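Local coordinates for uncharacterized protein (Methylibium petroleiphilum, PDB 3PL0), which probably acts as a dioxygenase of the 2OG-Fe family, built on a cupin (double-stranded beta-helix) fold, at residues 168-173 against 212-217; 185-190 against 198-203; 189-194 against 218-223. All coordinates share one frame; numbering follows the deposited sequence.

Contact 1: 168-173 against 212-217; sequences DGVDFV and LDDQQV
Two strand ends meet antiparallel here: V173 and L212 form the hydrogen-bonded pair (V173 N to L212 O 3.0 Å, L212 N to V173 O 2.7 Å), F172 and D213 the non-hydrogen-bonded pair beside it. Where the strands give way to turns, D214 N still reaches D171 O, at 2.9 Å. The side-chain contact belongs mainly to D214. Its CG stands anti to the backbone N (chi1 -161°), which carries the carboxylate into the bend of 168-170, where successive backbone N-H groups close on it. D168 N meets D214 OD1 on the syn lone pair at 2.9 Å. V170 N comes to D214 OD2 from above the carboxylate plane, also at 2.9 Å, and G169 N adds a weak, bent bond to that same oxygen. With both oxygens gripped, the rotation of this buried group is fixed, and so many donors should favour its charged form. D168 OD1 sits 3.5 Å from D214 OD1, acceptor against acceptor, but D168 OD1 has its hydrogen bond with H219 NE2. D214 thus holds the bend that carries D168, consistent with a second-shell role if D168 is a ligand of the iron site expected for the family. G169, with phi at 79°, makes the turn between. On the F172 side of the sheet the ring crosses D213 obliquely, CD1 of F172 lying 3.7 Å from D213 CA, while an edge of the ring is turned to L212 O. D213 OD1 accepts from Q215 N in an Asx turn; D213 OD2 pairs with R135, and D171 OD2 is taken by S247 N. F172 stacks on F131 of helix 118-134, D171 and F172 share Y245 of strand 237-246 in a classic beta bulge, and on the other face L212 packs against V190 of strand 183-192.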
ATOM      1  N   ASP A 168       9.235  -4.629  -0.722  1.00 31.30           N
ATOM      2  CA  ASP A 168       8.236  -5.502  -0.146  1.00 34.54           C
ATOM      3  C   ASP A 168       8.377  -6.981  -0.594  1.00 35.91           C
ATOM      4  O   ASP A 168       7.639  -7.837  -0.149  1.00 37.50           O
ATOM      5  CB  ASP A 168       6.860  -4.962  -0.461  1.00 33.75           C
ATOM      6  CG  ASP A 168       6.608  -3.606   0.172  1.00 47.03           C
ATOM      7  OD1 ASP A 168       7.206  -2.589  -0.271  1.00 49.43           O
ATOM      8  OD2 ASP A 168       5.781  -3.564   1.080  1.00 45.44           O
ATOM      9  N   GLY A 169       9.304  -7.252  -1.503  1.00 34.89           N
ATOM     10  CA  GLY A 169       9.574  -8.609  -1.945  1.00 38.05           C
ATOM     11  C   GLY A 169       8.586  -9.139  -2.961  1.00 37.01           C
ATOM     12  O   GLY A 169       8.425 -10.356  -3.074  1.00 33.00           O
ATOM     13  N   VAL A 170       7.958  -8.221  -3.708  1.00 30.71           N
ATOM     14  CA  VAL A 170       6.915  -8.552  -4.659  1.00 29.95           C
ATOM     15  C   VAL A 170       7.304  -7.951  -6.010  1.00 29.40           C
ATOM     16  O   VAL A 170       8.418  -7.496  -6.186  1.00 30.87           O
ATOM     17  CB  VAL A 170       5.534  -8.031  -4.152  1.00 28.55           C
ATOM     18  CG1 VAL A 170       5.120  -8.724  -2.832  1.00 25.27           C
ATOM     19  CG2 VAL A 170       5.534  -6.487  -3.954  1.00 25.57           C
ATOM     20  N   ASP A 171       6.383  -7.887  -6.951  1.00 27.79           N
ATOM     21  CA  ASP A 171       6.645  -7.215  -8.220  1.00 24.42           C
ATOM     22  C   ASP A 171       6.283  -5.718  -8.200  1.00 26.21           C
ATOM     23  O   ASP A 171       7.084  -4.875  -8.616  1.00 26.75           O
ATOM     24  CB  ASP A 171       5.896  -7.893  -9.343  1.00 27.70           C
ATOM     25  CG  ASP A 171       6.572  -9.192  -9.768  1.00 33.89           C
ATOM     26  OD1 ASP A 171       7.444  -9.116 -10.659  1.00 41.20           O
ATOM     27  OD2 ASP A 171       6.282 -10.231  -9.151  1.00 34.70           O
ATOM     28  N   PHE A 172       5.068  -5.413  -7.777  1.00 25.76           N
ATOM     29  CA  PHE A 172       4.545  -4.033  -7.714  1.00 26.02           C
ATOM     30  C   PHE A 172       3.775  -3.812  -6.436  1.00 26.67           C
ATOM     31  O   PHE A 172       3.179  -4.762  -5.878  1.00 23.80           O
ATOM     32  CB  PHE A 172       3.639  -3.715  -8.904  1.00 25.94           C
ATOM     33  CG  PHE A 172       4.333  -3.802 -10.210  1.00 25.92           C
ATOM     34  CD1 PHE A 172       5.067  -2.743 -10.685  1.00 28.16           C
ATOM     35  CD2 PHE A 172       4.292  -4.977 -10.960  1.00 26.02           C
ATOM     36  CE1 PHE A 172       5.730  -2.829 -11.879  1.00 31.12           C
ATOM     37  CE2 PHE A 172       4.958  -5.069 -12.146  1.00 28.17           C
ATOM     38  CZ  PHE A 172       5.676  -4.007 -12.617  1.00 29.81           C
ATOM     39  N   VAL A 173       3.869  -2.567  -5.936  1.00 25.27           N
ATOM     40  CA  VAL A 173       3.125  -2.125  -4.779  1.00 24.77           C
ATOM     41  C   VAL A 173       2.332  -0.863  -5.073  1.00 23.52           C
ATOM     42  O   VAL A 173       2.799   0.033  -5.826  1.00 22.86           O
ATOM     43  CB  VAL A 173       4.050  -1.905  -3.593  1.00 25.35           C
ATOM     44  CG1 VAL A 173       3.232  -1.415  -2.382  1.00 21.38           C
ATOM     45  CG2 VAL A 173       4.809  -3.220  -3.262  1.00 24.27           C
ATOM     46  N   LEU A 212       4.506   1.703  -7.166  1.00 22.46           N
ATOM     47  CA  LEU A 212       5.933   1.365  -7.032  1.00 24.02           C
ATOM     48  C   LEU A 212       6.273   0.071  -7.812  1.00 25.42           C
ATOM     49  O   LEU A 212       5.565  -0.920  -7.741  1.00 26.33           O
ATOM     50  CB  LEU A 212       6.299   1.096  -5.558  1.00 27.58           C
ATOM     51  CG  LEU A 212       6.039   2.194  -4.524  1.00 29.53           C
ATOM     52  CD1 LEU A 212       6.096   1.619  -3.094  1.00 27.82           C
ATOM     53  CD2 LEU A 212       7.050   3.357  -4.674  1.00 25.90           C
ATOM     54  N   ASP A 213       7.363   0.100  -8.557  1.00 25.08           N
ATOM     55  CA  ASP A 213       7.963  -1.108  -9.111  1.00 24.83           C
ATOM     56  C   ASP A 213       8.917  -1.579  -8.046  1.00 26.60           C
ATOM     57  O   ASP A 213      10.036  -1.041  -7.838  1.00 26.29           O
ATOM     58  CB  ASP A 213       8.684  -0.794 -10.400  1.00 25.26           C
ATOM     59  CG  ASP A 213       9.391  -1.995 -10.999  1.00 31.25           C
ATOM     60  OD1 ASP A 213       9.568  -3.047 -10.336  1.00 31.17           O
ATOM     61  OD2 ASP A 213       9.797  -1.850 -12.157  1.00 31.37           O
ATOM     62  N   ASP A 214       8.479  -2.608  -7.361  1.00 27.64           N
ATOM     63  CA  ASP A 214       9.191  -3.098  -6.187  1.00 27.97           C
ATOM     64  C   ASP A 214      10.577  -3.664  -6.484  1.00 30.74           C
ATOM     65  O   ASP A 214      11.354  -3.905  -5.574  1.00 30.55           O
ATOM     66  CB  ASP A 214       8.349  -4.157  -5.490  1.00 30.05           C
ATOM     67  CG  ASP A 214       8.771  -4.378  -4.080  1.00 36.73           C
ATOM     68  OD1 ASP A 214       8.761  -3.389  -3.289  1.00 28.41           O
ATOM     69  OD2 ASP A 214       9.148  -5.526  -3.765  1.00 33.40           O
ATOM     70  N   GLN A 215      10.880  -3.891  -7.756  1.00 33.58           N
ATOM     71  CA  GLN A 215      12.230  -4.343  -8.152  1.00 35.10           C
ATOM     72  C   GLN A 215      13.167  -3.176  -8.511  1.00 34.33           C
ATOM     73  O   GLN A 215      14.327  -3.391  -8.782  1.00 35.32           O
ATOM     74  CB  GLN A 215      12.127  -5.344  -9.331  1.00 37.12           C
ATOM     75  CG  GLN A 215      11.361  -6.642  -8.933  1.00 37.87           C
ATOM     76  CD  GLN A 215      11.277  -7.674 -10.064  1.00 48.36           C
ATOM     77  OE1 GLN A 215      11.794  -7.476 -11.163  1.00 45.27           O
ATOM     78  NE2 GLN A 215      10.606  -8.768  -9.790  1.00 44.32           N
ATOM     79  N   GLN A 216      12.663  -1.949  -8.529  1.00 29.30           N
ATOM     80  CA  GLN A 216      13.467  -0.805  -8.983  1.00 30.63           C
ATOM     81  C   GLN A 216      13.615   0.320  -7.973  1.00 28.70           C
ATOM     82  O   GLN A 216      14.518   1.123  -8.087  1.00 26.53           O
ATOM     83  CB  GLN A 216      12.826  -0.241 -10.225  1.00 30.00           C
ATOM     84  CG  GLN A 216      12.996  -1.147 -11.431  1.00 45.53           C
ATOM     85  CD  GLN A 216      14.455  -1.318 -11.799  1.00 51.50           C
ATOM     86  OE1 GLN A 216      15.194  -0.337 -11.889  1.00 56.86           O
ATOM     87  NE2 GLN A 216      14.885  -2.566 -11.990  1.00 54.21           N
ATOM     88  N   VAL A 217      12.712   0.397  -6.999  1.00 26.06           N
ATOM     89  CA  VAL A 217      12.741   1.453  -6.000  1.00 23.38           C
ATOM     90  C   VAL A 217      12.558   0.823  -4.615  1.00 26.41           C
ATOM     91  O   VAL A 217      12.118  -0.354  -4.476  1.00 23.54           O
ATOM     92  CB  VAL A 217      11.656   2.519  -6.266  1.00 21.59           C
ATOM     93  CG1 VAL A 217      11.882   3.183  -7.629  1.00 22.28           C
ATOM     94  CG2 VAL A 217      10.260   1.881  -6.180  1.00 23.84           C
TER

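Contact 2: 185-190 against 198-203; sequences GGETRV and GVRFTL
E187 lies between two arginines and gives each a different oxygen. Its chain is extended, with CG anti to the backbone N (chi1 177°), so the carboxylate lies across the aliphatic part of R200. OE2 of E187 accepts from R200 NH1 on its syn lone pair at 2.8 Å, at the edge of the guanidinium, although the two planes are 69° apart. OE1 of E187 turns its anti lone pair to R189 NE, in the guanidinium plane, in a straight bond of 2.8 Å. R200 reaches this spot with CG in the crowded position between N and the carbonyl carbon, and runs alongside R189. On the other side of the sheet T188 lies over one face of the F201 ring in a CH-pi contact, CB standing 4.1 Å from the ring centroid. V190 CB meets V199 CG2 at 3.9 Å, and V190 CG2 approaches the same ring obliquely. All of this hangs on an antiparallel beta hairpin, strands 183-192 and 198-201, in which T188 with F201 and V190 with V199 are the hydrogen-bonded pairs; T188 N to F201 O is 2.8 Å, nearly along the carbonyl axis. Toward 185-187 and 202-203 the backbones no longer bond directly and water bridges them. One water donates to G186 O at 2.7 Å, accepts from L203 N and also bonds T188 OG1; another links E187 OE2 to T202 OG1. Further out, L210 of strand 209-213 packs on T188, V190 and F201, V4 touches V199 and F201, and F24 of strand 24-27 covers V190 and V199.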
ATOM      1  N   GLY A 185       4.390  14.938  10.029  1.00 30.61           N
ATOM      2  CA  GLY A 185       5.250  13.810   9.697  1.00 30.41           C
ATOM      3  C   GLY A 185       4.527  12.902   8.707  1.00 24.58           C
ATOM      4  O   GLY A 185       3.645  13.342   7.982  1.00 27.47           O
ATOM      5  N   GLY A 186       4.871  11.626   8.687  1.00 26.42           N
ATOM      6  CA  GLY A 186       4.323  10.703   7.710  1.00 26.51           C
ATOM      7  C   GLY A 186       4.619  11.125   6.279  1.00 24.26           C
ATOM      8  O   GLY A 186       3.781  11.038   5.415  1.00 27.49           O
ATOM      9  N   GLU A 187       5.819  11.635   6.059  1.00 26.43           N
ATOM     10  CA  GLU A 187       6.262  12.003   4.746  1.00 24.76           C
ATOM     11  C   GLU A 187       6.767  10.749   4.078  1.00 21.89           C
ATOM     12  O   GLU A 187       7.498   9.988   4.687  1.00 25.85           O
ATOM     13  CB  GLU A 187       7.424  12.972   4.903  1.00 25.03           C
ATOM     14  CG  GLU A 187       8.045  13.400   3.634  1.00 26.95           C
ATOM     15  CD  GLU A 187       9.169  14.378   3.901  1.00 34.20           C
ATOM     16  OE1 GLU A 187      10.255  13.946   4.395  1.00 28.33           O
ATOM     17  OE2 GLU A 187       8.926  15.581   3.612  1.00 31.23           O
ATOM     18  N   THR A 188       6.407  10.533   2.829  1.00 23.81           N
ATOM     19  CA  THR A 188       6.901   9.387   2.056  1.00 22.76           C
ATOM     20  C   THR A 188       8.232   9.750   1.437  1.00 21.62           C
ATOM     21  O   THR A 188       8.417  10.881   0.969  1.00 24.17           O
ATOM     22  CB  THR A 188       5.955   9.057   0.885  1.00 25.41           C
ATOM     23  OG1 THR A 188       4.636   8.864   1.405  1.00 26.49           O
ATOM     24  CG2 THR A 188       6.409   7.789   0.100  1.00 24.24           C
ATOM     25  N   ARG A 189       9.145   8.798   1.406  1.00 22.78           N
ATOM     26  CA  ARG A 189      10.311   8.886   0.515  1.00 23.90           C
ATOM     27  C   ARG A 189      10.411   7.670  -0.407  1.00 25.33           C
ATOM     28  O   ARG A 189      10.171   6.529   0.033  1.00 26.24           O
ATOM     29  CB  ARG A 189      11.581   8.967   1.333  1.00 25.65           C
ATOM     30  CG  ARG A 189      11.812  10.299   1.987  1.00 28.93           C
ATOM     31  CD  ARG A 189      11.250  10.388   3.371  1.00 26.30           C
ATOM     32  NE  ARG A 189      11.741  11.552   4.107  1.00 24.84           N
ATOM     33  CZ  ARG A 189      12.866  11.551   4.807  1.00 28.70           C
ATOM     34  NH1 ARG A 189      13.601  10.450   4.888  1.00 27.51           N
ATOM     35  NH2 ARG A 189      13.256  12.627   5.461  1.00 29.33           N
ATOM     36  N   VAL A 190      10.780   7.921  -1.671  1.00 27.76           N
ATOM     37  CA  VAL A 190      11.027   6.874  -2.666  1.00 23.54           C
ATOM     38  C   VAL A 190      12.439   7.081  -3.198  1.00 26.20           C
ATOM     39  O   VAL A 190      12.815   8.224  -3.489  1.00 22.39           O
ATOM     40  CB  VAL A 190      10.010   6.950  -3.779  1.00 25.46           C
ATOM     41  CG1 VAL A 190      10.260   5.795  -4.815  1.00 22.77           C
ATOM     42  CG2 VAL A 190       8.632   6.808  -3.179  1.00 19.25           C
ATOM     43  N   GLY A 198      16.571  10.277  -4.899  1.00 25.06           N
ATOM     44  CA  GLY A 198      15.377  10.100  -4.085  1.00 29.66           C
ATOM     45  C   GLY A 198      14.443  11.309  -4.130  1.00 27.34           C
ATOM     46  O   GLY A 198      14.843  12.406  -4.555  1.00 26.15           O
ATOM     47  N   VAL A 199      13.199  11.070  -3.718  1.00 24.26           N
ATOM     48  CA  VAL A 199      12.183  12.114  -3.522  1.00 24.00           C
ATOM     49  C   VAL A 199      11.455  11.992  -2.178  1.00 24.58           C
ATOM     50  O   VAL A 199      11.341  10.906  -1.630  1.00 24.61           O
ATOM     51  CB  VAL A 199      11.166  12.110  -4.673  1.00 26.47           C
ATOM     52  CG1 VAL A 199      11.880  12.485  -5.999  1.00 24.15           C
ATOM     53  CG2 VAL A 199      10.441  10.745  -4.755  1.00 23.73           C
ATOM     54  N   ARG A 200      11.023  13.128  -1.633  1.00 23.99           N
ATOM     55  CA  ARG A 200      10.165  13.205  -0.465  1.00 23.17           C
ATOM     56  C   ARG A 200       8.894  13.965  -0.777  1.00 24.45           C
ATOM     57  O   ARG A 200       8.904  14.945  -1.495  1.00 25.45           O
ATOM     58  CB  ARG A 200      10.824  13.887   0.724  1.00 26.02           C
ATOM     59  CG  ARG A 200      11.132  15.383   0.574  1.00 26.03           C
ATOM     60  CD  ARG A 200      11.881  15.830   1.784  1.00 27.20           C
ATOM     61  NE  ARG A 200      12.157  17.251   1.725  1.00 29.03           N
ATOM     62  CZ  ARG A 200      11.560  18.173   2.477  1.00 33.71           C
ATOM     63  NH1 ARG A 200      10.653  17.816   3.385  1.00 31.38           N
ATOM     64  NH2 ARG A 200      11.888  19.461   2.328  1.00 36.48           N
ATOM     65  N   PHE A 201       7.774  13.459  -0.282  1.00 22.99           N
ATOM     66  CA  PHE A 201       6.518  14.154  -0.469  1.00 24.90           C
ATOM     67  C   PHE A 201       5.535  13.616   0.574  1.00 25.07           C
ATOM     68  O   PHE A 201       5.679  12.512   1.054  1.00 23.68           O
ATOM     69  CB  PHE A 201       5.982  13.926  -1.887  1.00 26.04           C
ATOM     70  CG  PHE A 201       5.899  12.490  -2.285  1.00 21.34           C
ATOM     71  CD1 PHE A 201       6.977  11.865  -2.889  1.00 23.37           C
ATOM     72  CD2 PHE A 201       4.754  11.756  -2.056  1.00 28.47           C
ATOM     73  CE1 PHE A 201       6.896  10.535  -3.226  1.00 23.81           C
ATOM     74  CE2 PHE A 201       4.656  10.449  -2.402  1.00 28.83           C
ATOM     75  CZ  PHE A 201       5.729   9.809  -2.962  1.00 28.85           C
ATOM     76  N   THR A 202       4.543  14.415   0.937  1.00 25.72           N
ATOM     77  CA  THR A 202       3.576  14.009   1.936  1.00 29.43           C
ATOM     78  C   THR A 202       2.244  13.795   1.272  1.00 29.30           C
ATOM     79  O   THR A 202       1.703  14.715   0.660  1.00 31.88           O
ATOM     80  CB  THR A 202       3.442  15.062   3.032  1.00 33.04           C
ATOM     81  OG1 THR A 202       4.711  15.241   3.659  1.00 26.26           O
ATOM     82  CG2 THR A 202       2.427  14.624   4.067  1.00 27.71           C
ATOM     83  N   LEU A 203       1.721  12.583   1.395  1.00 26.53           N
ATOM     84  CA  LEU A 203       0.383  12.287   0.910  1.00 29.82           C
ATOM     85  C   LEU A 203      -0.627  12.936   1.847  1.00 30.85           C
ATOM     86  O   LEU A 203      -0.582  12.724   3.047  1.00 30.47           O
ATOM     87  CB  LEU A 203       0.159  10.764   0.824  1.00 29.56           C
ATOM     88  CG  LEU A 203       1.098  10.015  -0.145  1.00 27.60           C
ATOM     89  CD1 LEU A 203       1.084   8.503   0.129  1.00 27.73           C
ATOM     90  CD2 LEU A 203       0.815  10.297  -1.575  1.00 31.10           C
TER
HETATM   91  O   HOH W   1       4.798  15.710   6.329  1.00 52.44           O
HETATM   92  O   HOH W   2       0.792  11.415   4.907  1.00 24.27           O
HETATM   93  O   HOH W   3       2.966  10.525   2.903  1.00 24.95           O
HETATM   94  O   HOH W   4       6.758  16.507   2.401  1.00 32.07           O

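Contact 3: 189-194 against 218-223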
ATOM      1  N   ARG A 189       9.145   8.798   1.406  1.00 22.78           N
ATOM      2  CA  ARG A 189      10.311   8.886   0.515  1.00 23.90           C
ATOM      3  C   ARG A 189      10.411   7.670  -0.407  1.00 25.33           C
ATOM      4  O   ARG A 189      10.171   6.529   0.033  1.00 26.24           O
ATOM      5  CB  ARG A 189      11.581   8.967   1.333  1.00 25.65           C
ATOM      6  CG  ARG A 189      11.812  10.299   1.987  1.00 28.93           C
ATOM      7  CD  ARG A 189      11.250  10.388   3.371  1.00 26.30           C
ATOM      8  NE  ARG A 189      11.741  11.552   4.107  1.00 24.84           N
ATOM      9  CZ  ARG A 189      12.866  11.551   4.807  1.00 28.70           C
ATOM     10  NH1 ARG A 189      13.601  10.450   4.888  1.00 27.51           N
ATOM     11  NH2 ARG A 189      13.256  12.627   5.461  1.00 29.33           N
ATOM     12  N   VAL A 190      10.780   7.921  -1.671  1.00 27.76           N
ATOM     13  CA  VAL A 190      11.027   6.874  -2.666  1.00 23.54           C
ATOM     14  C   VAL A 190      12.439   7.081  -3.198  1.00 26.20           C
ATOM     15  O   VAL A 190      12.815   8.224  -3.489  1.00 22.39           O
ATOM     16  CB  VAL A 190      10.010   6.950  -3.779  1.00 25.46           C
ATOM     17  CG1 VAL A 190      10.260   5.795  -4.815  1.00 22.77           C
ATOM     18  CG2 VAL A 190       8.632   6.808  -3.179  1.00 19.25           C
ATOM     19  N   PHE A 191      13.244   6.008  -3.229  1.00 23.59           N
ATOM     20  CA  PHE A 191      14.583   6.092  -3.756  1.00 23.55           C
ATOM     21  C   PHE A 191      14.782   5.087  -4.878  1.00 24.10           C
ATOM     22  O   PHE A 191      14.309   3.968  -4.794  1.00 25.71           O
ATOM     23  CB  PHE A 191      15.598   5.761  -2.664  1.00 26.76           C
ATOM     24  CG  PHE A 191      15.529   6.655  -1.474  1.00 21.28           C
ATOM     25  CD1 PHE A 191      16.272   7.814  -1.427  1.00 28.44           C
ATOM     26  CD2 PHE A 191      14.753   6.301  -0.386  1.00 25.73           C
ATOM     27  CE1 PHE A 191      16.224   8.652  -0.315  1.00 30.07           C
ATOM     28  CE2 PHE A 191      14.677   7.129   0.744  1.00 29.04           C
ATOM     29  CZ  PHE A 191      15.423   8.313   0.776  1.00 33.71           C
ATOM     30  N   ASP A 192      15.544   5.470  -5.877  1.00 27.53           N
ATOM     31  CA  ASP A 192      16.132   4.533  -6.831  1.00 29.30           C
ATOM     32  C   ASP A 192      16.881   3.419  -6.091  1.00 31.77           C
ATOM     33  O   ASP A 192      17.692   3.691  -5.241  1.00 30.50           O
ATOM     34  CB  ASP A 192      17.169   5.278  -7.670  1.00 28.06           C
ATOM     35  CG  ASP A 192      17.689   4.447  -8.853  1.00 37.74           C
ATOM     36  OD1 ASP A 192      17.348   3.260  -8.944  1.00 37.01           O
ATOM     37  OD2 ASP A 192      18.456   4.993  -9.668  1.00 40.68           O
ATOM     38  N   ALA A 193      16.605   2.166  -6.395  1.00 32.93           N
ATOM     39  CA  ALA A 193      17.243   1.101  -5.639  1.00 31.22           C
ATOM     40  C   ALA A 193      18.662   0.961  -6.067  1.00 34.03           C
ATOM     41  O   ALA A 193      19.410   0.368  -5.334  1.00 37.10           O
ATOM     42  CB  ALA A 193      16.542  -0.205  -5.814  1.00 29.35           C
ATOM     43  N   ALA A 194      19.034   1.480  -7.246  1.00 34.35           N
ATOM     44  CA  ALA A 194      20.396   1.281  -7.771  1.00 38.67           C
ATOM     45  C   ALA A 194      21.106   2.587  -8.087  1.00 38.22           C
ATOM     46  O   ALA A 194      21.918   2.639  -8.979  1.00 41.64           O
ATOM     47  CB  ALA A 194      20.396   0.360  -9.026  1.00 37.17           C
ATOM     48  N   ILE A 218      13.000   1.584  -3.621  1.00 24.23           N
ATOM     49  CA  ILE A 218      12.722   1.307  -2.218  1.00 25.47           C
ATOM     50  C   ILE A 218      12.012   2.524  -1.616  1.00 27.18           C
ATOM     51  O   ILE A 218      12.035   3.620  -2.179  1.00 25.52           O
ATOM     52  CB  ILE A 218      13.976   0.909  -1.418  1.00 23.16           C
ATOM     53  CG1 ILE A 218      15.040   2.033  -1.424  1.00 27.45           C
ATOM     54  CG2 ILE A 218      14.557  -0.473  -1.936  1.00 22.96           C
ATOM     55  CD1 ILE A 218      16.254   1.704  -0.579  1.00 28.91           C
ATOM     56  N   HIS A 219      11.332   2.332  -0.493  1.00 25.47           N
ATOM     57  CA  HIS A 219      10.530   3.417   0.034  1.00 22.39           C
ATOM     58  C   HIS A 219      10.390   3.318   1.548  1.00 22.46           C
ATOM     59  O   HIS A 219      10.856   2.347   2.184  1.00 23.16           O
ATOM     60  CB  HIS A 219       9.175   3.442  -0.680  1.00 24.69           C
ATOM     61  CG  HIS A 219       8.311   2.264  -0.349  1.00 30.68           C
ATOM     62  ND1 HIS A 219       7.271   2.327   0.565  1.00 29.38           N
ATOM     63  CD2 HIS A 219       8.372   0.975  -0.764  1.00 31.45           C
ATOM     64  CE1 HIS A 219       6.722   1.126   0.683  1.00 40.45           C
ATOM     65  NE2 HIS A 219       7.360   0.293  -0.126  1.00 36.59           N
ATOM     66  N   GLU A 220       9.790   4.342   2.135  1.00 25.09           N
ATOM     67  CA  GLU A 220       9.700   4.463   3.592  1.00 24.93           C
ATOM     68  C   GLU A 220       8.758   5.578   3.863  1.00 25.97           C
ATOM     69  O   GLU A 220       8.377   6.322   2.946  1.00 24.11           O
ATOM     70  CB  GLU A 220      11.093   4.738   4.219  1.00 28.99           C
ATOM     71  CG  GLU A 220      11.672   6.106   3.838  1.00 28.61           C
ATOM     72  CD  GLU A 220      13.023   6.392   4.404  1.00 36.79           C
ATOM     73  OE1 GLU A 220      13.822   5.457   4.613  1.00 34.71           O
ATOM     74  OE2 GLU A 220      13.330   7.594   4.531  1.00 31.87           O
ATOM     75  N   SER A 221       8.360   5.745   5.121  1.00 25.06           N
ATOM     76  CA  SER A 221       7.706   6.976   5.490  1.00 28.22           C
ATOM     77  C   SER A 221       8.184   7.390   6.849  1.00 29.04           C
ATOM     78  O   SER A 221       8.496   6.543   7.682  1.00 27.97           O
ATOM     79  CB  SER A 221       6.196   6.877   5.457  1.00 31.17           C
ATOM     80  OG  SER A 221       5.765   5.985   6.418  1.00 34.91           O
ATOM     81  N   THR A 222       8.204   8.694   7.085  1.00 26.41           N
ATOM     82  CA  THR A 222       8.696   9.213   8.338  1.00 25.64           C
ATOM     83  C   THR A 222       7.683   9.063   9.467  1.00 27.19           C
ATOM     84  O   THR A 222       6.499   9.007   9.230  1.00 23.56           O
ATOM     85  CB  THR A 222       9.089  10.661   8.202  1.00 23.84           C
ATOM     86  OG1 THR A 222       7.920  11.447   7.985  1.00 27.93           O
ATOM     87  CG2 THR A 222      10.138  10.796   7.038  1.00 27.20           C
ATOM     88  N   PRO A 223       8.159   9.016  10.705  1.00 27.43           N
ATOM     89  CA  PRO A 223       7.232   8.856  11.840  1.00 29.01           C
ATOM     90  C   PRO A 223       6.183   9.981  11.936  1.00 27.63           C
ATOM     91  O   PRO A 223       6.408  11.128  11.484  1.00 25.57           O
ATOM     92  CB  PRO A 223       8.162   8.905  13.072  1.00 29.51           C
ATOM     93  CG  PRO A 223       9.499   8.647  12.567  1.00 32.67           C
ATOM     94  CD  PRO A 223       9.563   9.124  11.139  1.00 29.73           C
TER
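Backbone hydrogen bonds come first: strands 189-192 and 218-221 run antiparallel at 160°, their axes 4.8 Å apart at the closest. R189 with E220 and F191 with I218 are the hydrogen-bonded pairs, and the straightest bond runs from F191 N to I218 O at 2.9 Å. Between them, V190 and H219 form the non-hydrogen-bonded pair, where H219 CA comes within 3.1 Å of R189 O in a CA-H...O contact. Of charged contacts there is one across the strands. R189 bends at its second torsion (chi2 92°), bringing NH1 to E220 OE2 at 2.9 Å, nearly along the C-O axis and with guanidinium and carboxylate almost coplanar. R189 NE is held meanwhile by E187, so two acidic groups fix the rotation of the guanidinium; the backbone N of E187 in turn donates to T222 OG1. E220 CG takes the crowded position between N and the carbonyl carbon, which swings the chain up beside R189. Other groups pack around these charges. The methyl CG2 of T222 sits over one face of the R189 guanidinium, toward its rim, 3.4 Å from NE, and F191 turns a ring edge to E220 OE2, with the carboxylate plane nearly perpendicular to the ring. Apolar contact is made by F191 CB, which touches I218 CG1 at 4.0 Å. H219 goes the other way, its CG likewise in the crowded position (chi1 68°), the ring leading away from V190 and the partner strand, toward H166 and its NE2 partner D168. H166, D168 and H219 fit the HxD...H pattern of the facial triad by which Fe(II)/2-oxoglutarate dioxygenases hold iron inside a double-stranded beta-helix, so the strand pairing here probably sets the distal histidine of that site.

From the N-terminal side, the chain enters contact 1 at 168-173, continues along strand 172-181 and turns back into strand 183-192. That strand is used twice: 198-203 folds back on one edge to close the short hairpin of contact 2, and 218-223 takes the other edge in contact 3, closing a longer loop between 194 and 218 containing strands 198-201 and 209-213. Contact 2 lies inside the loop that contact 1 closes when 212-217 returns. Contacts 1 and 3 cross, since their segments alternate along the chain. R189 and V190 are shared by contacts 2 and 3, and V190 also packs on L212 and V217. Together they tie the three-stranded sheet 198-201, 183-192 and 217-226 to the larger one.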